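Local coordinates for protein (CD58) (Homo sapiens, PDB 1CCZ), which binds the T-cell adhesion receptor CD2, serving as its cell-surface counter-receptor (lymphocyte function-associated antigen 3) in adhesion between cells, at residues V8-S19 with V58-L67; L93-W103 with A154-E165. All blocks are in the same frame, centred on the assembly; numbering follows the deposited sequence.

Overall arrangement
CD58 is built from two immunoglobulin-like domains set end to end, and the two contacts lie on opposite sides of the chain's centre, their own centres 27 Å apart. Contact 1 pairs two antiparallel strands of the first domain and carries two N-linked sugars, on Asn12 and Asn66. Contact 2 follows the chain out of strand 86-93, through the connection between domains, into the first strand of the second domain, which packs against hairpin 154-165. They touch at the junction: Val9 N lies 3.1 Å from Leu93 O, probably a hydrogen bond, and Val8 CG2 packs 3.6 Å from Val158 CB.

Contact 1: residues V8-S19 with V58-L67; sequences VVYGNVTFHVPS and VSGSLTIYNL. With NAG (2-acetamido-2-deoxy-beta-D-glucopyranose), chain C; NAG (2-acetamido-2-deoxy-beta-D-glucopyranose), chain B.
Strand 13-15 runs antiparallel to strand 62-64, their axes 4.6 Å apart at closest approach, with Val13-Ile64 and Phe15-Leu62 as hydrogen-bonded pairs on either side of the non-hydrogen-bonded pair Thr14-Thr63. The Phe15 N to Leu62 O bond is short at 2.7 Å, while the return bond from Leu62 N to Phe15 O is weak. Beyond the strand, the type II turn Val8-Gly11 is clasped by Leu67, whose O accepts from Tyr10 N and whose N donates to Gly11 O.

Thr14 and Thr63 meet hydroxyl to hydroxyl, OG1 to OG1 at 2.6 Å. Both have OG1 anti to the carbonyl carbon (chi1 -68° in each), which turns the two oxygens toward one another across the pair. Further along, Ser61 OG takes the place of a backbone carbonyl and accepts from Val17 N at 3.0 Å in a nearly straight bond. Ser59 forms an ST turn here: its OG accepts from Ser61 N and is also hydrogen-bonded to Asp56.

On the Val13 and Phe15 face the contacts are apolar. Leu67 CD1 comes across the Val13 side chain at about a right angle, 3.8 Å from CG1, and Ile64 CD1 comes obliquely to the Phe15 ring, 3.9 Å from CE2. Just past the paired strands, toward the turn, Asn12 and Asn66 each carry an N-acetylglucosamine on ND2; the acetyl methyl C8 of the Asn12 sugar lies 3.8 Å from Tyr65 CE1.

The pair belongs to one sheet of the immunoglobulin-like sandwich, strand 62-64 lying between strands 13-15 and 53-55. The face bearing Val13, Phe15, Leu62 and Ile64 packs on the opposing sheet: Phe15 meets the rings of Phe88 and Tyr75, Val13 touches Leu90 of strand 86-93, and Leu62, with Val17 just after the strand, rests on Trp28 of strand 26-30.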
loop_
_atom_site.group_PDB
_atom_site.type_symbol
_atom_site.label_atom_id
_atom_site.label_comp_id
_atom_site.label_asym_id
_atom_site.label_seq_id
_atom_site.Cartn_x
_atom_site.Cartn_y
_atom_site.Cartn_z
ATOM N N VAL A 8 -3.815 -3.166 -1.998
ATOM C CA VAL A 8 -4.843 -2.773 -1.051
ATOM C C VAL A 8 -5.680 -3.960 -0.648
ATOM O O VAL A 8 -5.974 -4.822 -1.473
ATOM C CB VAL A 8 -5.781 -1.743 -1.655
ATOM C CG1 VAL A 8 -6.695 -1.183 -0.582
ATOM C CG2 VAL A 8 -4.983 -0.653 -2.273
ATOM N N VAL A 9 -6.058 -3.996 0.626
ATOM C CA VAL A 9 -6.883 -5.072 1.145
ATOM C C VAL A 9 -8.084 -5.167 0.218
ATOM O O VAL A 9 -8.616 -4.144 -0.222
ATOM C CB VAL A 9 -7.358 -4.776 2.584
ATOM C CG1 VAL A 9 -7.798 -6.046 3.258
ATOM C CG2 VAL A 9 -6.252 -4.192 3.369
ATOM N N TYR A 10 -8.477 -6.401 -0.096
ATOM C CA TYR A 10 -9.599 -6.710 -0.994
ATOM C C TYR A 10 -9.347 -6.362 -2.460
ATOM O O TYR A 10 -10.155 -6.694 -3.320
ATOM C CB TYR A 10 -10.899 -6.040 -0.512
ATOM C CG TYR A 10 -11.186 -6.281 0.951
ATOM C CD1 TYR A 10 -10.882 -7.514 1.550
ATOM C CD2 TYR A 10 -11.684 -5.263 1.758
ATOM C CE1 TYR A 10 -11.055 -7.720 2.926
ATOM C CE2 TYR A 10 -11.861 -5.453 3.132
ATOM C CZ TYR A 10 -11.538 -6.679 3.710
ATOM O OH TYR A 10 -11.645 -6.830 5.076
ATOM N N GLY A 11 -8.232 -5.701 -2.755
ATOM C CA GLY A 11 -7.919 -5.380 -4.140
ATOM C C GLY A 11 -7.053 -6.475 -4.755
ATOM O O GLY A 11 -7.039 -7.614 -4.284
ATOM N N ASN A 12 -6.315 -6.147 -5.802
ATOM C CA ASN A 12 -5.454 -7.140 -6.422
ATOM C C ASN A 12 -4.170 -6.499 -6.914
ATOM O O ASN A 12 -4.073 -5.279 -7.002
ATOM C CB ASN A 12 -6.179 -7.786 -7.591
ATOM C CG ASN A 12 -6.526 -6.792 -8.667
ATOM O OD1 ASN A 12 -5.637 -6.309 -9.364
ATOM N ND2 ASN A 12 -7.808 -6.472 -8.810
ATOM N N VAL A 13 -3.181 -7.324 -7.220
ATOM C CA VAL A 13 -1.918 -6.829 -7.733
ATOM C C VAL A 13 -1.423 -7.828 -8.754
ATOM O O VAL A 13 -1.839 -8.986 -8.753
ATOM C CB VAL A 13 -0.813 -6.740 -6.656
ATOM C CG1 VAL A 13 -1.069 -5.581 -5.735
ATOM C CG2 VAL A 13 -0.727 -8.058 -5.892
ATOM N N THR A 14 -0.533 -7.374 -9.625
ATOM C CA THR A 14 0.062 -8.242 -10.618
ATOM C C THR A 14 1.579 -8.108 -10.505
ATOM O O THR A 14 2.104 -6.995 -10.488
ATOM C CB THR A 14 -0.382 -7.854 -12.024
ATOM O OG1 THR A 14 -1.772 -8.149 -12.163
ATOM C CG2 THR A 14 0.412 -8.628 -13.072
ATOM N N PHE A 15 2.270 -9.238 -10.373
ATOM C CA PHE A 15 3.723 -9.258 -10.290
ATOM C C PHE A 15 4.151 -9.419 -11.745
ATOM O O PHE A 15 4.105 -10.521 -12.297
ATOM C CB PHE A 15 4.198 -10.452 -9.461
ATOM C CG PHE A 15 3.796 -10.395 -7.998
ATOM C CD1 PHE A 15 3.567 -9.181 -7.360
ATOM C CD2 PHE A 15 3.648 -11.562 -7.260
ATOM C CE1 PHE A 15 3.197 -9.136 -6.003
ATOM C CE2 PHE A 15 3.281 -11.533 -5.911
ATOM C CZ PHE A 15 3.055 -10.320 -5.280
ATOM N N HIS A 16 4.528 -8.305 -12.370
ATOM C CA HIS A 16 4.935 -8.305 -13.774
ATOM C C HIS A 16 6.335 -8.858 -13.982
ATOM O O HIS A 16 7.310 -8.378 -13.393
ATOM C CB HIS A 16 4.842 -6.895 -14.349
ATOM C CG HIS A 16 3.437 -6.369 -14.415
ATOM N ND1 HIS A 16 2.548 -6.750 -15.396
ATOM C CD2 HIS A 16 2.769 -5.514 -13.603
ATOM C CE1 HIS A 16 1.385 -6.151 -15.190
ATOM N NE2 HIS A 16 1.493 -5.396 -14.107
ATOM N N VAL A 17 6.416 -9.882 -14.822
ATOM C CA VAL A 17 7.675 -10.531 -15.111
ATOM C C VAL A 17 8.034 -10.282 -16.562
ATOM O O VAL A 17 7.209 -10.493 -17.450
ATOM C CB VAL A 17 7.574 -12.046 -14.886
ATOM C CG1 VAL A 17 8.808 -12.738 -15.420
ATOM C CG2 VAL A 17 7.418 -12.338 -13.416
ATOM N N PRO A 18 9.266 -9.797 -16.815
ATOM C CA PRO A 18 9.810 -9.498 -18.153
ATOM C C PRO A 18 9.363 -10.510 -19.229
ATOM O O PRO A 18 9.756 -11.683 -19.206
ATOM C CB PRO A 18 11.326 -9.540 -17.941
ATOM C CG PRO A 18 11.539 -9.622 -16.424
ATOM C CD PRO A 18 10.222 -9.457 -15.748
ATOM N N SER A 19 8.561 -10.053 -20.182
ATOM C CA SER A 19 8.060 -10.945 -21.215
ATOM C C SER A 19 8.840 -10.942 -22.527
ATOM O O SER A 19 8.741 -10.000 -23.316
ATOM C CB SER A 19 6.583 -10.631 -21.500
ATOM O OG SER A 19 6.126 -11.300 -22.667
ATOM N N VAL A 58 2.232 -16.756 -20.826
ATOM C CA VAL A 58 3.250 -16.246 -21.733
ATOM C C VAL A 58 4.466 -15.673 -21.016
ATOM O O VAL A 58 5.607 -16.066 -21.291
ATOM C CB VAL A 58 2.665 -15.157 -22.629
ATOM C CG1 VAL A 58 3.741 -14.571 -23.506
ATOM C CG2 VAL A 58 1.554 -15.736 -23.462
ATOM N N SER A 59 4.203 -14.748 -20.092
ATOM C CA SER A 59 5.248 -14.060 -19.328
ATOM C C SER A 59 5.494 -14.685 -17.979
ATOM O O SER A 59 6.560 -14.510 -17.400
ATOM C CB SER A 59 4.845 -12.618 -19.096
ATOM O OG SER A 59 3.610 -12.585 -18.397
ATOM N N GLY A 60 4.492 -15.396 -17.477
ATOM C CA GLY A 60 4.609 -16.012 -16.174
ATOM C C GLY A 60 4.154 -15.060 -15.083
ATOM O O GLY A 60 4.255 -15.381 -13.912
ATOM N N SER A 61 3.650 -13.891 -15.466
ATOM C CA SER A 61 3.165 -12.887 -14.508
ATOM C C SER A 61 2.024 -13.429 -13.663
ATOM O O SER A 61 1.099 -14.053 -14.183
ATOM C CB SER A 61 2.665 -11.631 -15.242
ATOM O OG SER A 61 3.736 -10.831 -15.702
ATOM N N LEU A 62 2.080 -13.163 -12.360
ATOM C CA LEU A 62 1.051 -13.622 -11.428
ATOM C C LEU A 62 0.157 -12.487 -10.956
ATOM O O LEU A 62 0.653 -11.420 -10.585
ATOM C CB LEU A 62 1.699 -14.260 -10.193
ATOM C CG LEU A 62 0.751 -14.772 -9.106
ATOM C CD1 LEU A 62 0.021 -15.978 -9.647
ATOM C CD2 LEU A 62 1.510 -15.150 -7.865
ATOM N N THR A 63 -1.157 -12.710 -10.984
ATOM C CA THR A 63 -2.108 -11.732 -10.485
ATOM C C THR A 63 -2.810 -12.384 -9.298
ATOM O O THR A 63 -3.297 -13.501 -9.413
ATOM C CB THR A 63 -3.156 -11.344 -11.536
ATOM O OG1 THR A 63 -2.520 -10.617 -12.588
ATOM C CG2 THR A 63 -4.231 -10.439 -10.913
ATOM N N ILE A 64 -2.818 -11.705 -8.153
ATOM C CA ILE A 64 -3.478 -12.206 -6.949
ATOM C C ILE A 64 -4.708 -11.326 -6.682
ATOM O O ILE A 64 -4.597 -10.101 -6.606
ATOM C CB ILE A 64 -2.554 -12.121 -5.725
ATOM C CG1 ILE A 64 -1.254 -12.862 -6.007
ATOM C CG2 ILE A 64 -3.259 -12.700 -4.503
ATOM C CD1 ILE A 64 -0.234 -12.769 -4.898
ATOM N N TYR A 65 -5.877 -11.944 -6.552
ATOM C CA TYR A 65 -7.106 -11.194 -6.311
ATOM C C TYR A 65 -7.511 -11.251 -4.856
ATOM O O TYR A 65 -7.043 -12.106 -4.093
ATOM C CB TYR A 65 -8.252 -11.742 -7.172
ATOM C CG TYR A 65 -7.970 -11.686 -8.652
ATOM C CD1 TYR A 65 -8.208 -10.521 -9.383
ATOM C CD2 TYR A 65 -7.453 -12.801 -9.327
ATOM C CE1 TYR A 65 -7.941 -10.459 -10.749
ATOM C CE2 TYR A 65 -7.182 -12.755 -10.699
ATOM C CZ TYR A 65 -7.428 -11.588 -11.400
ATOM O OH TYR A 65 -7.170 -11.542 -12.746
ATOM N N ASN A 66 -8.378 -10.316 -4.477
ATOM C CA ASN A 66 -8.887 -10.246 -3.121
ATOM C C ASN A 66 -7.826 -10.338 -2.020
ATOM O O ASN A 66 -7.881 -11.213 -1.148
ATOM C CB ASN A 66 -9.928 -11.339 -2.935
ATOM C CG ASN A 66 -11.026 -10.917 -2.006
ATOM O OD1 ASN A 66 -11.445 -9.751 -1.996
ATOM N ND2 ASN A 66 -11.493 -11.866 -1.206
ATOM N N LEU A 67 -6.881 -9.405 -2.056
ATOM C CA LEU A 67 -5.786 -9.364 -1.100
ATOM C C LEU A 67 -6.213 -9.318 0.350
ATOM O O LEU A 67 -7.209 -8.692 0.693
ATOM C CB LEU A 67 -4.880 -8.171 -1.406
ATOM C CG LEU A 67 -4.132 -8.255 -2.741
ATOM C CD1 LEU A 67 -3.416 -6.951 -3.026
ATOM C CD2 LEU A 67 -3.132 -9.401 -2.675
HETATM C C1 NAG C . -12.594 -11.584 -0.307
HETATM C C2 NAG C . -13.929 -12.053 -0.947
HETATM C C3 NAG C . -14.906 -12.548 0.136
HETATM C C4 NAG C . -14.746 -11.766 1.463
HETATM C C5 NAG C . -13.287 -11.796 1.984
HETATM C C6 NAG C . -13.104 -12.726 3.171
HETATM C C7 NAG C . -14.723 -11.126 -3.054
HETATM C C8 NAG C . -15.360 -9.960 -3.791
HETATM N N2 NAG C . -14.538 -10.988 -1.737
HETATM O O3 NAG C . -14.693 -13.938 0.372
HETATM O O4 NAG C . -15.168 -10.416 1.293
HETATM O O5 NAG C . -12.373 -12.239 0.955
HETATM O O6 NAG C . -11.752 -12.737 3.603
HETATM O O7 NAG C . -14.410 -12.137 -3.681
HETATM C C1 NAG B . -8.173 -5.449 -9.770
HETATM C C2 NAG B . -9.680 -5.465 -10.016
HETATM C C3 NAG B . -10.121 -4.306 -10.940
HETATM C C4 NAG B . -9.409 -2.965 -10.646
HETATM C C5 NAG B . -7.921 -3.157 -10.336
HETATM C C6 NAG B . -7.271 -1.890 -9.812
HETATM C C7 NAG B . -11.075 -7.413 -10.243
HETATM C C8 NAG B . -11.347 -8.727 -10.957
HETATM N N2 NAG B . -10.015 -6.728 -10.644
HETATM O O3 NAG B . -11.528 -4.112 -10.811
HETATM O O4 NAG B . -9.539 -2.104 -11.773
HETATM O O5 NAG B . -7.750 -4.163 -9.323
HETATM O O6 NAG B . -6.008 -2.168 -9.224
HETATM O O7 NAG B . -11.822 -7.028 -9.342
HETATM O O HOH W 1 1.606 -9.062 -17.786
#

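Contact 2: residues L93-W103 with A154-E165; sequences LEMVSKPMIYW and AVNRVSQESEME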
loop_
_atom_site.group_PDB
_atom_site.type_symbol
_atom_site.label_atom_id
_atom_site.label_comp_id
_atom_site.label_asym_id
_atom_site.label_seq_id
_atom_site.Cartn_x
_atom_site.Cartn_y
_atom_site.Cartn_z
ATOM N N LEU A 93 -1.896 -2.986 2.203
ATOM C CA LEU A 93 -2.294 -1.867 3.025
ATOM C C LEU A 93 -3.768 -1.571 3.008
ATOM O O LEU A 93 -4.469 -1.765 2.015
ATOM C CB LEU A 93 -1.542 -0.606 2.580
ATOM C CG LEU A 93 -0.031 -0.562 2.810
ATOM C CD1 LEU A 93 0.663 -1.204 1.652
ATOM C CD2 LEU A 93 0.427 0.858 2.928
ATOM N N GLU A 94 -4.237 -1.087 4.137
ATOM C CA GLU A 94 -5.610 -0.674 4.247
ATOM C C GLU A 94 -5.571 0.843 3.879
ATOM O O GLU A 94 -4.613 1.556 4.206
ATOM C CB GLU A 94 -6.051 -0.978 5.671
ATOM C CG GLU A 94 -6.935 0.009 6.339
ATOM C CD GLU A 94 -7.101 -0.352 7.803
ATOM O OE1 GLU A 94 -6.927 -1.561 8.106
ATOM O OE2 GLU A 94 -7.383 0.546 8.638
ATOM N N MET A 95 -6.559 1.313 3.135
ATOM C CA MET A 95 -6.600 2.715 2.736
ATOM C C MET A 95 -6.906 3.620 3.921
ATOM O O MET A 95 -7.570 3.197 4.873
ATOM C CB MET A 95 -7.659 2.908 1.664
ATOM C CG MET A 95 -7.185 2.481 0.290
ATOM S SD MET A 95 -8.502 2.605 -0.911
ATOM C CE MET A 95 -9.875 1.849 0.055
ATOM N N VAL A 96 -6.418 4.866 3.871
ATOM C CA VAL A 96 -6.651 5.831 4.955
ATOM C C VAL A 96 -8.083 6.340 4.885
ATOM O O VAL A 96 -8.707 6.315 3.810
ATOM C CB VAL A 96 -5.702 7.078 4.853
ATOM C CG1 VAL A 96 -4.260 6.663 4.947
ATOM C CG2 VAL A 96 -5.937 7.828 3.545
ATOM N N SER A 97 -8.631 6.765 6.027
ATOM C CA SER A 97 -9.959 7.356 6.015
ATOM C C SER A 97 -9.703 8.877 5.932
ATOM O O SER A 97 -8.548 9.313 5.794
ATOM C CB SER A 97 -10.751 6.999 7.276
ATOM O OG SER A 97 -9.999 7.177 8.451
ATOM N N LYS A 98 -10.753 9.679 5.998
ATOM C CA LYS A 98 -10.574 11.115 5.921
ATOM C C LYS A 98 -10.122 11.652 7.284
ATOM O O LYS A 98 -10.718 11.322 8.314
ATOM C CB LYS A 98 -11.881 11.773 5.482
ATOM C CG LYS A 98 -11.795 13.284 5.314
ATOM C CD LYS A 98 -13.146 13.933 5.595
ATOM C CE LYS A 98 -13.260 15.299 4.923
ATOM N NZ LYS A 98 -12.366 15.460 3.722
ATOM N N PRO A 99 -9.049 12.478 7.312
ATOM C CA PRO A 99 -8.580 13.013 8.592
ATOM C C PRO A 99 -9.587 13.942 9.275
ATOM O O PRO A 99 -10.446 14.552 8.615
ATOM C CB PRO A 99 -7.287 13.765 8.242
ATOM C CG PRO A 99 -7.002 13.472 6.825
ATOM C CD PRO A 99 -8.228 12.942 6.173
ATOM N N MET A 100 -9.476 14.026 10.595
ATOM C CA MET A 100 -10.312 14.901 11.411
ATOM C C MET A 100 -9.376 15.950 12.021
ATOM O O MET A 100 -8.287 15.623 12.506
ATOM C CB MET A 100 -10.977 14.141 12.560
ATOM C CG MET A 100 -12.342 13.579 12.233
ATOM S SD MET A 100 -13.209 12.949 13.707
ATOM C CE MET A 100 -12.457 14.030 15.074
ATOM N N ILE A 101 -9.804 17.205 11.990
ATOM C CA ILE A 101 -9.034 18.280 12.574
ATOM C C ILE A 101 -9.820 18.912 13.729
ATOM O O ILE A 101 -11.013 19.189 13.603
ATOM C CB ILE A 101 -8.742 19.381 11.532
ATOM C CG1 ILE A 101 -7.843 18.835 10.422
ATOM C CG2 ILE A 101 -8.117 20.589 12.225
ATOM C CD1 ILE A 101 -7.638 19.810 9.289
ATOM N N TYR A 102 -9.165 19.116 14.868
ATOM C CA TYR A 102 -9.812 19.795 15.986
ATOM C C TYR A 102 -8.756 20.619 16.730
ATOM O O TYR A 102 -7.562 20.491 16.451
ATOM C CB TYR A 102 -10.531 18.803 16.894
ATOM C CG TYR A 102 -9.662 17.752 17.483
ATOM C CD1 TYR A 102 -9.436 16.546 16.815
ATOM C CD2 TYR A 102 -9.118 17.924 18.748
ATOM C CE1 TYR A 102 -8.683 15.524 17.416
ATOM C CE2 TYR A 102 -8.370 16.928 19.356
ATOM C CZ TYR A 102 -8.158 15.727 18.695
ATOM O OH TYR A 102 -7.446 14.738 19.345
ATOM N N TRP A 103 -9.169 21.484 17.647
ATOM C CA TRP A 103 -8.194 22.322 18.331
ATOM C C TRP A 103 -8.599 22.740 19.716
ATOM O O TRP A 103 -9.750 22.573 20.121
ATOM C CB TRP A 103 -7.955 23.588 17.516
ATOM C CG TRP A 103 -9.228 24.369 17.299
ATOM C CD1 TRP A 103 -9.803 25.259 18.162
ATOM C CD2 TRP A 103 -10.104 24.289 16.167
ATOM N NE1 TRP A 103 -10.987 25.737 17.641
ATOM C CE2 TRP A 103 -11.197 25.158 16.418
ATOM C CE3 TRP A 103 -10.074 23.568 14.965
ATOM C CZ2 TRP A 103 -12.253 25.324 15.507
ATOM C CZ3 TRP A 103 -11.128 23.733 14.058
ATOM C CH2 TRP A 103 -12.200 24.604 14.338
ATOM N N ALA A 154 -3.754 12.696 5.140
ATOM C CA ALA A 154 -3.363 11.375 5.637
ATOM C C ALA A 154 -2.944 10.629 4.373
ATOM O O ALA A 154 -3.691 10.573 3.390
ATOM C CB ALA A 154 -4.529 10.669 6.295
ATOM N N VAL A 155 -1.738 10.078 4.376
ATOM C CA VAL A 155 -1.271 9.375 3.195
ATOM C C VAL A 155 -0.455 8.104 3.501
ATOM O O VAL A 155 0.223 7.992 4.525
ATOM C CB VAL A 155 -0.436 10.359 2.298
ATOM C CG1 VAL A 155 0.548 11.103 3.142
ATOM C CG2 VAL A 155 0.284 9.611 1.188
ATOM N N ASN A 156 -0.598 7.117 2.634
ATOM C CA ASN A 156 0.183 5.889 2.732
ATOM C C ASN A 156 0.423 5.464 1.293
ATOM O O ASN A 156 -0.039 6.126 0.349
ATOM C CB ASN A 156 -0.501 4.792 3.581
ATOM C CG ASN A 156 -1.760 4.216 2.949
ATOM O OD1 ASN A 156 -2.039 4.408 1.769
ATOM N ND2 ASN A 156 -2.525 3.493 3.752
ATOM N N ARG A 157 1.166 4.384 1.115
ATOM C CA ARG A 157 1.499 3.915 -0.222
ATOM C C ARG A 157 0.336 3.701 -1.167
ATOM O O ARG A 157 0.507 3.802 -2.369
ATOM C CB ARG A 157 2.292 2.614 -0.126
ATOM C CG ARG A 157 3.611 2.762 0.592
ATOM C CD ARG A 157 4.625 3.334 -0.359
ATOM N NE ARG A 157 5.975 3.243 0.180
ATOM C CZ ARG A 157 7.067 3.308 -0.572
ATOM N NH1 ARG A 157 6.943 3.461 -1.889
ATOM N NH2 ARG A 157 8.271 3.232 -0.010
ATOM N N VAL A 158 -0.849 3.415 -0.647
ATOM C CA VAL A 158 -1.965 3.141 -1.536
ATOM C C VAL A 158 -3.105 4.132 -1.547
ATOM O O VAL A 158 -4.082 3.917 -2.267
ATOM C CB VAL A 158 -2.572 1.762 -1.227
ATOM C CG1 VAL A 158 -1.495 0.689 -1.360
ATOM C CG2 VAL A 158 -3.151 1.747 0.180
ATOM N N SER A 159 -3.006 5.212 -0.771
ATOM C CA SER A 159 -4.120 6.162 -0.723
ATOM C C SER A 159 -3.788 7.466 -0.034
ATOM O O SER A 159 -2.716 7.637 0.551
ATOM C CB SER A 159 -5.290 5.533 0.039
ATOM O OG SER A 159 -4.920 5.347 1.402
ATOM N N GLN A 160 -4.737 8.389 -0.110
ATOM C CA GLN A 160 -4.598 9.661 0.579
ATOM C C GLN A 160 -5.908 10.426 0.597
ATOM O O GLN A 160 -6.694 10.371 -0.350
ATOM C CB GLN A 160 -3.477 10.486 -0.032
ATOM C CG GLN A 160 -3.805 11.162 -1.309
ATOM C CD GLN A 160 -2.807 12.260 -1.580
ATOM O OE1 GLN A 160 -2.954 13.387 -1.097
ATOM N NE2 GLN A 160 -1.767 11.936 -2.336
ATOM N N GLU A 161 -6.144 11.102 1.712
ATOM C CA GLU A 161 -7.347 11.899 1.918
ATOM C C GLU A 161 -6.953 13.083 2.768
ATOM O O GLU A 161 -6.067 12.983 3.610
ATOM C CB GLU A 161 -8.403 11.117 2.692
ATOM C CG GLU A 161 -8.749 9.792 2.088
ATOM C CD GLU A 161 -9.642 9.951 0.903
ATOM O OE1 GLU A 161 -10.330 10.994 0.831
ATOM O OE2 GLU A 161 -9.653 9.039 0.045
ATOM N N SER A 162 -7.616 14.209 2.565
ATOM C CA SER A 162 -7.287 15.356 3.378
ATOM C C SER A 162 -8.536 16.061 3.864
ATOM O O SER A 162 -9.653 15.793 3.421
ATOM C CB SER A 162 -6.391 16.305 2.592
ATOM O OG SER A 162 -7.031 16.684 1.404
ATOM N N GLU A 163 -8.334 16.937 4.828
ATOM C CA GLU A 163 -9.408 17.711 5.398
ATOM C C GLU A 163 -8.828 19.103 5.528
ATOM O O GLU A 163 -7.632 19.264 5.741
ATOM C CB GLU A 163 -9.787 17.171 6.777
ATOM C CG GLU A 163 -10.864 17.978 7.493
ATOM C CD GLU A 163 -12.143 18.062 6.677
ATOM O OE1 GLU A 163 -12.199 18.832 5.685
ATOM O OE2 GLU A 163 -13.101 17.344 7.025
ATOM N N MET A 164 -9.665 20.110 5.364
ATOM C CA MET A 164 -9.204 21.473 5.504
ATOM C C MET A 164 -10.155 22.162 6.482
ATOM O O MET A 164 -11.366 22.001 6.380
ATOM C CB MET A 164 -9.224 22.158 4.146
ATOM C CG MET A 164 -8.622 23.530 4.196
ATOM S SD MET A 164 -8.295 24.165 2.572
ATOM C CE MET A 164 -6.536 23.684 2.344
ATOM N N GLU A 165 -9.618 22.900 7.451
ATOM C CA GLU A 165 -10.472 23.579 8.421
ATOM C C GLU A 165 -9.942 24.944 8.817
ATOM O O GLU A 165 -8.736 25.146 8.894
ATOM C CB GLU A 165 -10.623 22.745 9.697
ATOM C CG GLU A 165 -11.277 21.377 9.518
ATOM C CD GLU A 165 -12.711 21.442 9.016
ATOM O OE1 GLU A 165 -13.362 22.509 9.106
ATOM O OE2 GLU A 165 -13.191 20.407 8.520
HETATM O O HOH W 2 -8.644 6.455 1.013
HETATM O O HOH W 3 -12.922 15.322 8.761
#
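Val96 N gives a nearly straight hydrogen bond to Ser159 OG (2.9 Å), and Asn156 ND2 donates to Glu94 O at the same length, with Glu94 O close to the Asn156 amide plane. Together they tie the interdomain connection to the tip of the 154-165 beta hairpin in the second, C2-set immunoglobulin domain. Val158 N donates to Asn156 OD1, closing an Asx turn, and Ser159 OG donates to the same oxygen from the opposite face of the amide plane. A second bond, from ND2 to Thr118 O, helps fix the rotation of this amide. Ser159 OG thus relays, accepting from Val96 N while donating to Asn156 OD1.

Farther along, with CG anti to the backbone N (chi1 -178°), Lys98 runs out along the outer strand 159-165 and bends at its end, so that NZ donates to Ser162 O at 2.7 Å. Its salt bridge to Glu163 OE2 is long, at 3.9 Å. Two waters span the segments, one donating to Val96 O and Glu161 OE2, the other to Pro99 O and Glu163 OE2.

Between these polar points the packing is apolar. Val96 sits over the hairpin, its CB 4.0 Å from Ala154 CB; Pro99 CG meets the same methyl at 3.8 Å, and the proline also touches Cys112 of the 112-152 disulfide. At the domain junction Leu93 CB rests against Val158 CG2, which Met95 CG also approaches, while Tyr6 and Val8 of the first domain pack around this group. Strands 100-103 and 159-165 run in the same general direction at 32°, yet lie in different sheets of the sandwich. At their far end Ile101 and Glu165 slide past each other in opposite directions, Ile101 CB lying 3.8 Å from Glu165 CG.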